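Local coordinates for cytochrome P450 (Bacillus megaterium, PDB 5L92), which oxidises steroids as a haem-thiolate cytochrome P450 monooxygenase, and binds corticosterone in its active site, at the protoporphyrin IX containing Fe and corticosterone site. Numbering follows the deposited sequence.

The protoporphyrin IX containing Fe and corticosterone site. Residues 80, 84-85, 92, 96, 168, 238-239, 241-242, 246-247, 288-289, 292, 294, 344-345, 350, 352-354, 358, 391. With HEM (protoporphyrin IX containing Fe), chain B; C0R (corticosterone), chain C.
This is the buried active site of a cytochrome P450, with haem between the long distal helix (229-245, continuing as 247-260 after a break at Thr246) and the proximal haem-binding signature loop (FxxGxxxCxG, Phe345 through Cys352 to Gly354), and corticosterone upright above the iron. Cys352, its SG anti to the backbone N (chi1 173°), supplies the proximal thiolate that defines the family, with SG 2.4 Å from HEM FE. Opposite it, corticosterone ketone O1 of C0R coordinates HEM FE at 1.9 Å, 172° from the sulfur, completing a near-octahedral iron. The ketone thus occupies the position where dioxygen would bind, so this pose probably blocks rather than represents turnover. Small residues suit the crowded faces: Ala242 CB lies over pyrrole C, 3.6 Å from HEM C3C, while also touching steroid C4, and Gly354 CA covers the same pyrrole from the proximal side, where Phe345 sets its edge against pyrrole B. Thr246, the conserved distal threonine generally tied to dioxygen activation, donates from OG1 to a lone pair of Ala242 O (2.8 Å), spanning the helix break, while its CG2 faces the ketone carbon. Branched Ile241, Leu238 and Ile168 line the apolar steroid skeleton, and methyl C18 rests centrally over the Phe391 ring. Basic side chains hold the propionates. HEM O1D accepts hydrogen bonds from His92 NE2, in the ring plane (2.6 Å), and side-on from NE and NH2 of Arg96, which also forms a salt bridge; His350 ND1 donates to O2D. Arg294 meets the other carboxylate end-on, NH2 to HEM O1A (2.9 Å, 175° at H) and NH1 to O2A, fixing its rotation. A leucine here would lose both bonds and their charge pairing, and would probably leave that propionate less firmly oriented, held at O2A by the water link to Ile85 O. The site lies deep in the core, where strand 294-296, helix 91-97 and the Cys352 loop converge on the haem.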
ATOM      1  N   LEU A  80     -15.688   4.579  -4.823  1.00 37.99           N
ATOM      2  CA  LEU A  80     -14.415   3.863  -4.969  1.00 38.61           C
ATOM      3  C   LEU A  80     -14.387   3.009  -6.234  1.00 37.28           C
ATOM      4  O   LEU A  80     -13.345   2.911  -6.900  1.00 35.39           O
ATOM      5  CB  LEU A  80     -14.154   2.991  -3.748  1.00 38.99           C
ATOM      6  CG  LEU A  80     -13.203   3.523  -2.677  1.00 39.87           C
ATOM      7  CD1 LEU A  80     -13.107   2.452  -1.578  1.00 39.88           C
ATOM      8  CD2 LEU A  80     -11.786   3.894  -3.251  1.00 37.72           C
ATOM      9  N   LEU A  84      -9.564   5.195 -10.358  1.00 34.61           N
ATOM     10  CA  LEU A  84      -8.448   4.688 -11.143  1.00 34.90           C
ATOM     11  C   LEU A  84      -8.152   3.221 -10.931  1.00 34.37           C
ATOM     12  O   LEU A  84      -7.918   2.500 -11.898  1.00 33.17           O
ATOM     13  CB  LEU A  84      -7.172   5.452 -10.799  1.00 34.81           C
ATOM     14  CG  LEU A  84      -6.970   6.819 -11.401  1.00 35.43           C
ATOM     15  CD1 LEU A  84      -5.675   7.343 -10.819  1.00 35.11           C
ATOM     16  CD2 LEU A  84      -6.906   6.770 -12.899  1.00 38.42           C
ATOM     17  N   ILE A  85      -8.131   2.775  -9.675  1.00 32.77           N
ATOM     18  CA  ILE A  85      -7.708   1.407  -9.392  1.00 34.52           C
ATOM     19  C   ILE A  85      -8.701   0.363  -9.875  1.00 35.37           C
ATOM     20  O   ILE A  85      -8.327  -0.814  -9.992  1.00 34.72           O
ATOM     21  CB  ILE A  85      -7.432   1.235  -7.881  1.00 34.31           C
ATOM     22  CG1 ILE A  85      -6.624  -0.041  -7.629  1.00 34.87           C
ATOM     23  CG2 ILE A  85      -8.724   1.222  -7.063  1.00 35.08           C
ATOM     24  CD1 ILE A  85      -5.865  -0.066  -6.301  1.00 31.89           C
ATOM     25  N   HIS A  92      -9.482   4.456 -18.174  1.00 38.71           N
ATOM     26  CA  HIS A  92      -8.390   4.562 -17.204  1.00 36.84           C
ATOM     27  C   HIS A  92      -7.394   5.630 -17.621  1.00 36.41           C
ATOM     28  O   HIS A  92      -6.970   6.456 -16.804  1.00 36.95           O
ATOM     29  CB  HIS A  92      -7.642   3.239 -17.025  1.00 35.24           C
ATOM     30  CG  HIS A  92      -6.442   3.384 -16.143  1.00 33.08           C
ATOM     31  ND1 HIS A  92      -5.177   3.613 -16.640  1.00 32.83           N
ATOM     32  CD2 HIS A  92      -6.328   3.407 -14.790  1.00 33.43           C
ATOM     33  CE1 HIS A  92      -4.325   3.733 -15.635  1.00 33.10           C
ATOM     34  NE2 HIS A  92      -4.996   3.608 -14.502  1.00 33.95           N
ATOM     35  N   ARG A  96      -6.352   8.925 -15.385  1.00 40.00           N
ATOM     36  CA  ARG A  96      -4.977   9.035 -14.913  1.00 42.00           C
ATOM     37  C   ARG A  96      -4.296  10.253 -15.513  1.00 40.61           C
ATOM     38  O   ARG A  96      -3.470  10.904 -14.858  1.00 39.86           O
ATOM     39  CB  ARG A  96      -4.238   7.727 -15.251  1.00 39.98           C
ATOM     40  CG  ARG A  96      -2.749   7.776 -15.227  1.00 45.25           C
ATOM     41  CD  ARG A  96      -2.202   7.744 -13.816  1.00 44.90           C
ATOM     42  NE  ARG A  96      -2.057   6.388 -13.325  1.00 43.42           N
ATOM     43  CZ  ARG A  96      -0.948   5.846 -12.814  1.00 38.46           C
ATOM     44  NH1 ARG A  96       0.187   6.518 -12.738  1.00 39.11           N
ATOM     45  NH2 ARG A  96      -0.988   4.589 -12.385  1.00 33.15           N
ATOM     46  N   ILE A 168     -12.051  -0.465   5.599  1.00 28.42           N
ATOM     47  CA  ILE A 168     -12.048  -0.753   4.162  1.00 29.43           C
ATOM     48  C   ILE A 168     -10.997  -1.805   3.804  1.00 30.05           C
ATOM     49  O   ILE A 168     -11.241  -2.663   2.951  1.00 29.05           O
ATOM     50  CB  ILE A 168     -11.850   0.533   3.332  1.00 29.24           C
ATOM     51  CG1 ILE A 168     -13.055   1.469   3.479  1.00 32.26           C
ATOM     52  CG2 ILE A 168     -11.686   0.191   1.863  1.00 29.89           C
ATOM     53  CD1 ILE A 168     -14.381   0.858   3.005  1.00 32.62           C
ATOM     54  N   LEU A 238      -9.655   7.013  -2.498  1.00 30.27           N
ATOM     55  CA  LEU A 238      -8.523   6.137  -2.776  1.00 29.92           C
ATOM     56  C   LEU A 238      -7.246   6.706  -2.182  1.00 29.62           C
ATOM     57  O   LEU A 238      -6.491   5.988  -1.520  1.00 28.39           O
ATOM     58  CB  LEU A 238      -8.382   5.958  -4.280  1.00 29.62           C
ATOM     59  CG  LEU A 238      -7.218   5.121  -4.832  1.00 29.38           C
ATOM     60  CD1 LEU A 238      -7.231   3.673  -4.287  1.00 30.81           C
ATOM     61  CD2 LEU A 238      -7.315   5.149  -6.338  1.00 29.71           C
ATOM     62  N   LEU A 239      -7.017   8.009  -2.365  1.00 29.01           N
ATOM     63  CA  LEU A 239      -5.803   8.628  -1.844  1.00 29.19           C
ATOM     64  C   LEU A 239      -5.826   8.646  -0.337  1.00 29.38           C
ATOM     65  O   LEU A 239      -4.809   8.371   0.312  1.00 28.57           O
ATOM     66  CB  LEU A 239      -5.631  10.055  -2.364  1.00 30.42           C
ATOM     67  CG  LEU A 239      -5.356  10.314  -3.831  1.00 32.96           C
ATOM     68  CD1 LEU A 239      -5.002  11.816  -3.962  1.00 38.22           C
ATOM     69  CD2 LEU A 239      -4.287   9.473  -4.401  1.00 31.53           C
ATOM     70  N   ILE A 241      -7.232   6.532   1.733  1.00 28.47           N
ATOM     71  CA  ILE A 241      -6.960   5.200   2.253  1.00 31.09           C
ATOM     72  C   ILE A 241      -5.494   4.855   2.027  1.00 28.96           C
ATOM     73  O   ILE A 241      -4.823   4.344   2.925  1.00 28.72           O
ATOM     74  CB  ILE A 241      -7.900   4.162   1.608  1.00 29.82           C
ATOM     75  CG1 ILE A 241      -9.356   4.498   1.941  1.00 30.61           C
ATOM     76  CG2 ILE A 241      -7.577   2.780   2.125  1.00 29.80           C
ATOM     77  CD1 ILE A 241     -10.389   3.575   1.323  1.00 31.91           C
ATOM     78  N   ALA A 242      -4.974   5.199   0.850  1.00 28.79           N
ATOM     79  CA  ALA A 242      -3.548   5.092   0.566  1.00 29.27           C
ATOM     80  C   ALA A 242      -2.715   5.872   1.573  1.00 29.23           C
ATOM     81  O   ALA A 242      -1.649   5.416   1.990  1.00 29.06           O
ATOM     82  CB  ALA A 242      -3.267   5.614  -0.830  1.00 28.52           C
ATOM     83  N   THR A 246      -0.498   2.338   3.489  1.00 26.76           N
ATOM     84  CA  THR A 246       0.586   1.804   2.653  1.00 27.01           C
ATOM     85  C   THR A 246       1.952   2.206   3.164  1.00 26.19           C
ATOM     86  O   THR A 246       2.660   1.384   3.757  1.00 24.18           O
ATOM     87  CB  THR A 246       0.414   2.275   1.211  1.00 27.71           C
ATOM     88  OG1 THR A 246       0.430   3.707   1.190  1.00 28.93           O
ATOM     89  CG2 THR A 246      -0.886   1.784   0.613  1.00 28.01           C
ATOM     90  N   THR A 247       2.364   3.469   2.953  1.00 25.65           N
ATOM     91  CA  THR A 247       3.682   3.939   3.355  1.00 25.83           C
ATOM     92  C   THR A 247       3.968   3.663   4.819  1.00 24.84           C
ATOM     93  O   THR A 247       5.124   3.381   5.182  1.00 23.97           O
ATOM     94  CB  THR A 247       3.809   5.442   3.062  1.00 27.01           C
ATOM     95  OG1 THR A 247       3.650   5.651   1.659  1.00 26.78           O
ATOM     96  CG2 THR A 247       5.158   5.980   3.488  1.00 27.96           C
ATOM     97  N   PRO A 288       4.517  -4.146   1.460  1.00 23.22           N
ATOM     98  CA  PRO A 288       3.245  -3.644   2.041  1.00 23.35           C
ATOM     99  C   PRO A 288       1.986  -4.194   1.388  1.00 23.28           C
ATOM    100  O   PRO A 288       0.944  -4.300   2.050  1.00 24.32           O
ATOM    101  CB  PRO A 288       3.371  -2.125   1.823  1.00 23.60           C
ATOM    102  CG  PRO A 288       4.868  -1.904   1.835  1.00 24.23           C
ATOM    103  CD  PRO A 288       5.381  -3.031   1.035  1.00 23.33           C
ATOM    104  N   VAL A 289       2.048  -4.532   0.106  1.00 21.45           N
ATOM    105  CA  VAL A 289       0.956  -5.178  -0.608  1.00 22.05           C
ATOM    106  C   VAL A 289       1.462  -6.522  -1.135  1.00 21.97           C
ATOM    107  O   VAL A 289       2.376  -6.566  -1.963  1.00 22.30           O
ATOM    108  CB  VAL A 289       0.414  -4.301  -1.735  1.00 22.87           C
ATOM    109  CG1 VAL A 289      -0.767  -4.997  -2.459  1.00 22.82           C
ATOM    110  CG2 VAL A 289      -0.076  -2.913  -1.184  1.00 23.73           C
ATOM    111  N   LEU A 292      -2.718  -8.784  -5.441  1.00 26.73           N
ATOM    112  CA  LEU A 292      -3.775  -7.972  -6.022  1.00 29.79           C
ATOM    113  C   LEU A 292      -4.865  -8.911  -6.541  1.00 30.21           C
ATOM    114  O   LEU A 292      -4.787 -10.137  -6.370  1.00 28.81           O
ATOM    115  CB  LEU A 292      -3.198  -7.087  -7.142  1.00 29.49           C
ATOM    116  CG  LEU A 292      -2.140  -6.100  -6.640  1.00 28.60           C
ATOM    117  CD1 LEU A 292      -1.414  -5.396  -7.774  1.00 29.40           C
ATOM    118  CD2 LEU A 292      -2.847  -5.084  -5.764  1.00 29.63           C
ATOM    119  N   ARG A 294      -7.615  -9.611  -9.999  1.00 27.90           N
ATOM    120  CA  ARG A 294      -8.048  -9.359 -11.364  1.00 28.19           C
ATOM    121  C   ARG A 294      -9.204 -10.308 -11.673  1.00 29.55           C
ATOM    122  O   ARG A 294      -9.418 -11.310 -10.982  1.00 28.67           O
ATOM    123  CB  ARG A 294      -6.917  -9.538 -12.381  1.00 28.24           C
ATOM    124  CG  ARG A 294      -5.684  -8.572 -12.229  1.00 28.39           C
ATOM    125  CD  ARG A 294      -6.094  -7.175 -12.562  1.00 29.19           C
ATOM    126  NE  ARG A 294      -5.011  -6.188 -12.719  1.00 27.48           N
ATOM    127  CZ  ARG A 294      -4.582  -5.372 -11.768  1.00 28.35           C
ATOM    128  NH1 ARG A 294      -5.056  -5.440 -10.527  1.00 29.38           N
ATOM    129  NH2 ARG A 294      -3.640  -4.508 -12.049  1.00 28.00           N
ATOM    130  N   ALA A 344       6.433  -4.241  -6.248  1.00 25.02           N
ATOM    131  CA  ALA A 344       5.705  -3.916  -5.037  1.00 24.83           C
ATOM    132  C   ALA A 344       4.723  -2.774  -5.278  1.00 24.22           C
ATOM    133  O   ALA A 344       3.777  -2.619  -4.512  1.00 23.05           O
ATOM    134  CB  ALA A 344       6.685  -3.591  -3.907  1.00 23.75           C
ATOM    135  N   PHE A 345       4.927  -1.991  -6.332  1.00 25.13           N
ATOM    136  CA  PHE A 345       4.002  -0.959  -6.752  1.00 25.71           C
ATOM    137  C   PHE A 345       3.131  -1.406  -7.917  1.00 25.89           C
ATOM    138  O   PHE A 345       2.492  -0.569  -8.559  1.00 25.95           O
ATOM    139  CB  PHE A 345       4.764   0.304  -7.149  1.00 25.81           C
ATOM    140  CG  PHE A 345       5.450   0.980  -6.002  1.00 26.12           C
ATOM    141  CD1 PHE A 345       4.730   1.489  -4.956  1.00 25.61           C
ATOM    142  CD2 PHE A 345       6.843   1.080  -5.969  1.00 28.15           C
ATOM    143  CE1 PHE A 345       5.361   2.108  -3.907  1.00 25.64           C
ATOM    144  CE2 PHE A 345       7.473   1.724  -4.911  1.00 27.05           C
ATOM    145  CZ  PHE A 345       6.737   2.215  -3.882  1.00 27.30           C
ATOM    146  N   HIS A 350      -1.635   0.389 -14.163  1.00 29.44           N
ATOM    147  CA  HIS A 350      -2.090   0.757 -12.831  1.00 29.27           C
ATOM    148  C   HIS A 350      -0.947   0.931 -11.846  1.00 28.14           C
ATOM    149  O   HIS A 350      -1.210   1.094 -10.644  1.00 27.26           O
ATOM    150  CB  HIS A 350      -3.081  -0.274 -12.267  1.00 28.55           C
ATOM    151  CG  HIS A 350      -4.348  -0.378 -13.039  1.00 30.43           C
ATOM    152  ND1 HIS A 350      -5.362   0.553 -12.941  1.00 31.20           N
ATOM    153  CD2 HIS A 350      -4.777  -1.319 -13.913  1.00 31.85           C
ATOM    154  CE1 HIS A 350      -6.359   0.188 -13.728  1.00 32.24           C
ATOM    155  NE2 HIS A 350      -6.028  -0.940 -14.332  1.00 31.61           N
ATOM    156  N   CYS A 352       1.567   2.103  -9.254  1.00 27.32           N
ATOM    157  CA  CYS A 352       1.158   3.013  -8.193  1.00 26.86           C
ATOM    158  C   CYS A 352       1.465   4.479  -8.527  1.00 28.07           C
ATOM    159  O   CYS A 352       2.622   4.862  -8.729  1.00 27.63           O
ATOM    160  CB  CYS A 352       1.860   2.624  -6.903  1.00 26.11           C
ATOM    161  SG  CYS A 352       1.632   3.740  -5.587  1.00 24.41           S
ATOM    162  N   LEU A 353       0.412   5.294  -8.522  1.00 29.44           N
ATOM    163  CA  LEU A 353       0.553   6.740  -8.666  1.00 29.96           C
ATOM    164  C   LEU A 353       1.414   7.335  -7.558  1.00 28.33           C
ATOM    165  O   LEU A 353       2.105   8.338  -7.769  1.00 29.60           O
ATOM    166  CB  LEU A 353      -0.851   7.383  -8.629  1.00 31.28           C
ATOM    167  CG  LEU A 353      -0.958   8.908  -8.770  1.00 34.26           C
ATOM    168  CD1 LEU A 353      -0.455   9.316 -10.135  1.00 36.34           C
ATOM    169  CD2 LEU A 353      -2.409   9.405  -8.557  1.00 34.78           C
ATOM    170  N   GLY A 354       1.337   6.767  -6.347  1.00 27.39           N
ATOM    171  CA  GLY A 354       1.994   7.356  -5.213  1.00 27.14           C
ATOM    172  C   GLY A 354       3.422   6.894  -4.976  1.00 27.73           C
ATOM    173  O   GLY A 354       4.022   7.271  -3.964  1.00 27.57           O
ATOM    174  N   ALA A 358       5.748   7.816  -1.788  1.00 27.97           N
ATOM    175  CA  ALA A 358       6.052   6.789  -0.792  1.00 27.63           C
ATOM    176  C   ALA A 358       7.567   6.677  -0.564  1.00 27.44           C
ATOM    177  O   ALA A 358       8.035   6.689   0.573  1.00 26.22           O
ATOM    178  CB  ALA A 358       5.448   5.438  -1.228  1.00 26.89           C
ATOM    179  N   PHE A 391      -5.415  -7.250   1.995  1.00 34.70           N
ATOM    180  CA  PHE A 391      -5.071  -6.160   1.105  1.00 35.97           C
ATOM    181  C   PHE A 391      -3.762  -5.466   1.508  1.00 39.68           C
ATOM    182  O   PHE A 391      -3.074  -4.913   0.631  1.00 33.86           O
ATOM    183  CB  PHE A 391      -6.210  -5.133   1.064  1.00 37.00           C
ATOM    184  CG  PHE A 391      -7.485  -5.644   0.473  1.00 38.54           C
ATOM    185  CD1 PHE A 391      -7.557  -6.036  -0.855  1.00 40.72           C
ATOM    186  CD2 PHE A 391      -8.643  -5.676   1.244  1.00 42.95           C
ATOM    187  CE1 PHE A 391      -8.775  -6.466  -1.403  1.00 45.39           C
ATOM    188  CE2 PHE A 391      -9.856  -6.104   0.708  1.00 41.10           C
ATOM    189  CZ  PHE A 391      -9.924  -6.499  -0.609  1.00 44.40           C
TER
HETATM  190  CHA HEM B 501      -1.911   1.696  -7.130  1.00 26.11           C
HETATM  191  CHB HEM B 501       1.137  -0.170  -3.790  1.00 24.31           C
HETATM  192  CHC HEM B 501       1.589   4.123  -1.676  1.00 25.51           C
HETATM  193  CHD HEM B 501      -1.806   5.811  -4.687  1.00 26.34           C
HETATM  194  C1A HEM B 501      -1.076   0.838  -6.424  1.00 25.59           C
HETATM  195  C2A HEM B 501      -0.786  -0.531  -6.790  1.00 25.52           C
HETATM  196  C3A HEM B 501       0.039  -1.043  -5.864  1.00 25.46           C
HETATM  197  C4A HEM B 501       0.326  -0.013  -4.893  1.00 25.00           C
HETATM  198  CMA HEM B 501       0.610  -2.475  -5.847  1.00 25.60           C
HETATM  199  CAA HEM B 501      -1.352  -1.284  -8.025  1.00 25.60           C
HETATM  200  CBA HEM B 501      -2.854  -1.547  -7.912  1.00 26.25           C
HETATM  201  CGA HEM B 501      -3.334  -2.552  -8.925  1.00 27.06           C
HETATM  202  O1A HEM B 501      -2.639  -2.824  -9.912  1.00 25.97           O
HETATM  203  O2A HEM B 501      -4.424  -3.124  -8.755  1.00 28.18           O
HETATM  204  C1B HEM B 501       1.579   0.814  -2.939  1.00 24.65           C
HETATM  205  C2B HEM B 501       2.626   0.711  -1.932  1.00 25.53           C
HETATM  206  C3B HEM B 501       2.723   1.917  -1.346  1.00 25.72           C
HETATM  207  C4B HEM B 501       1.744   2.794  -1.958  1.00 25.22           C
HETATM  208  CMB HEM B 501       3.466  -0.551  -1.659  1.00 24.70           C
HETATM  209  CAB HEM B 501       3.684   2.419  -0.248  1.00 25.76           C
HETATM  210  CBB HEM B 501       4.875   1.850  -0.003  1.00 27.93           C
HETATM  211  C1C HEM B 501       0.706   4.962  -2.315  1.00 25.88           C
HETATM  212  C2C HEM B 501       0.422   6.323  -1.947  1.00 26.40           C
HETATM  213  C3C HEM B 501      -0.491   6.783  -2.783  1.00 27.20           C
HETATM  214  C4C HEM B 501      -0.869   5.731  -3.686  1.00 25.62           C
HETATM  215  CMC HEM B 501       1.093   7.151  -0.821  1.00 26.76           C
HETATM  216  CAC HEM B 501      -1.053   8.206  -2.672  1.00 27.57           C
HETATM  217  CBC HEM B 501      -0.959   9.043  -3.700  1.00 32.84           C
HETATM  218  C1D HEM B 501      -2.140   4.859  -5.606  1.00 26.38           C
HETATM  219  C2D HEM B 501      -3.126   5.030  -6.654  1.00 27.87           C
HETATM  220  C3D HEM B 501      -3.166   3.889  -7.357  1.00 28.09           C
HETATM  221  C4D HEM B 501      -2.209   2.973  -6.743  1.00 27.22           C
HETATM  222  CMD HEM B 501      -3.945   6.336  -6.838  1.00 27.92           C
HETATM  223  CAD HEM B 501      -4.044   3.539  -8.584  1.00 28.95           C
HETATM  224  CBD HEM B 501      -3.294   3.823  -9.900  1.00 29.65           C
HETATM  225  CGD HEM B 501      -4.036   3.364 -11.140  1.00 31.41           C
HETATM  226  O1D HEM B 501      -3.745   3.867 -12.249  1.00 32.45           O
HETATM  227  O2D HEM B 501      -4.916   2.469 -11.069  1.00 31.70           O
HETATM  228  NA  HEM B 501      -0.384   1.149  -5.261  1.00 26.91           N
HETATM  229  NB  HEM B 501       1.061   2.090  -2.904  1.00 25.96           N
HETATM  230  NC  HEM B 501      -0.113   4.629  -3.379  1.00 27.49           N
HETATM  231  ND  HEM B 501      -1.636   3.587  -5.678  1.00 27.57           N
HETATM  232 FE   HEM B 501      -0.200   2.926  -4.345  1.00 22.92          FE
HETATM  233  C1  C0R C 502      -3.830  -0.551  -2.705  1.00 33.03           C
HETATM  234  C2  C0R C 502      -2.472   0.155  -2.862  1.00 31.25           C
HETATM  235  C3  C0R C 502      -2.519   1.752  -2.810  1.00 29.40           C
HETATM  236  C4  C0R C 502      -3.742   2.408  -1.996  1.00 34.16           C
HETATM  237  C5  C0R C 502      -4.866   1.499  -1.497  1.00 34.29           C
HETATM  238  C6  C0R C 502      -6.044   2.125  -0.642  1.00 34.55           C
HETATM  239  C7  C0R C 502      -7.466   1.611  -1.241  1.00 37.48           C
HETATM  240  C8  C0R C 502      -7.507   0.101  -1.379  1.00 37.78           C
HETATM  241  C9  C0R C 502      -6.288  -0.503  -2.199  1.00 36.67           C
HETATM  242  C10 C0R C 502      -4.856  -0.040  -1.752  1.00 35.49           C
HETATM  243  C11 C0R C 502      -6.495  -2.093  -2.334  1.00 37.60           C
HETATM  244  C12 C0R C 502      -7.986  -2.453  -2.928  1.00 41.16           C
HETATM  245  C13 C0R C 502      -9.135  -1.879  -2.127  1.00 41.67           C
HETATM  246  C14 C0R C 502      -8.885  -0.265  -1.967  1.00 40.55           C
HETATM  247  C15 C0R C 502      -9.930   0.137  -1.248  1.00 40.87           C
HETATM  248  C16 C0R C 502     -11.159  -0.722  -1.851  1.00 40.73           C
HETATM  249  C17 C0R C 502     -10.341  -1.915  -2.746  1.00 45.39           C
HETATM  250  C18 C0R C 502      -9.226  -2.570  -0.725  1.00 40.23           C
HETATM  251  C19 C0R C 502      -4.483  -0.586  -0.353  1.00 34.41           C
HETATM  252  C20 C0R C 502     -11.115  -3.263  -2.728  1.00 51.02           C
HETATM  253  C21 C0R C 502     -11.275  -4.127  -3.988  1.00 53.95           C
HETATM  254  O1  C0R C 502      -1.667   2.526  -3.232  1.00 29.12           O
HETATM  255  O2  C0R C 502      -6.330  -2.686  -1.156  1.00 36.62           O
HETATM  256  O3  C0R C 502     -11.624  -3.652  -1.683  1.00 50.49           O
HETATM  257  O4  C0R C 502     -11.850  -5.363  -3.573  1.00 53.69           O
HETATM  258  O   HOH W   1      -6.249  -2.336 -10.737  1.00 31.70           O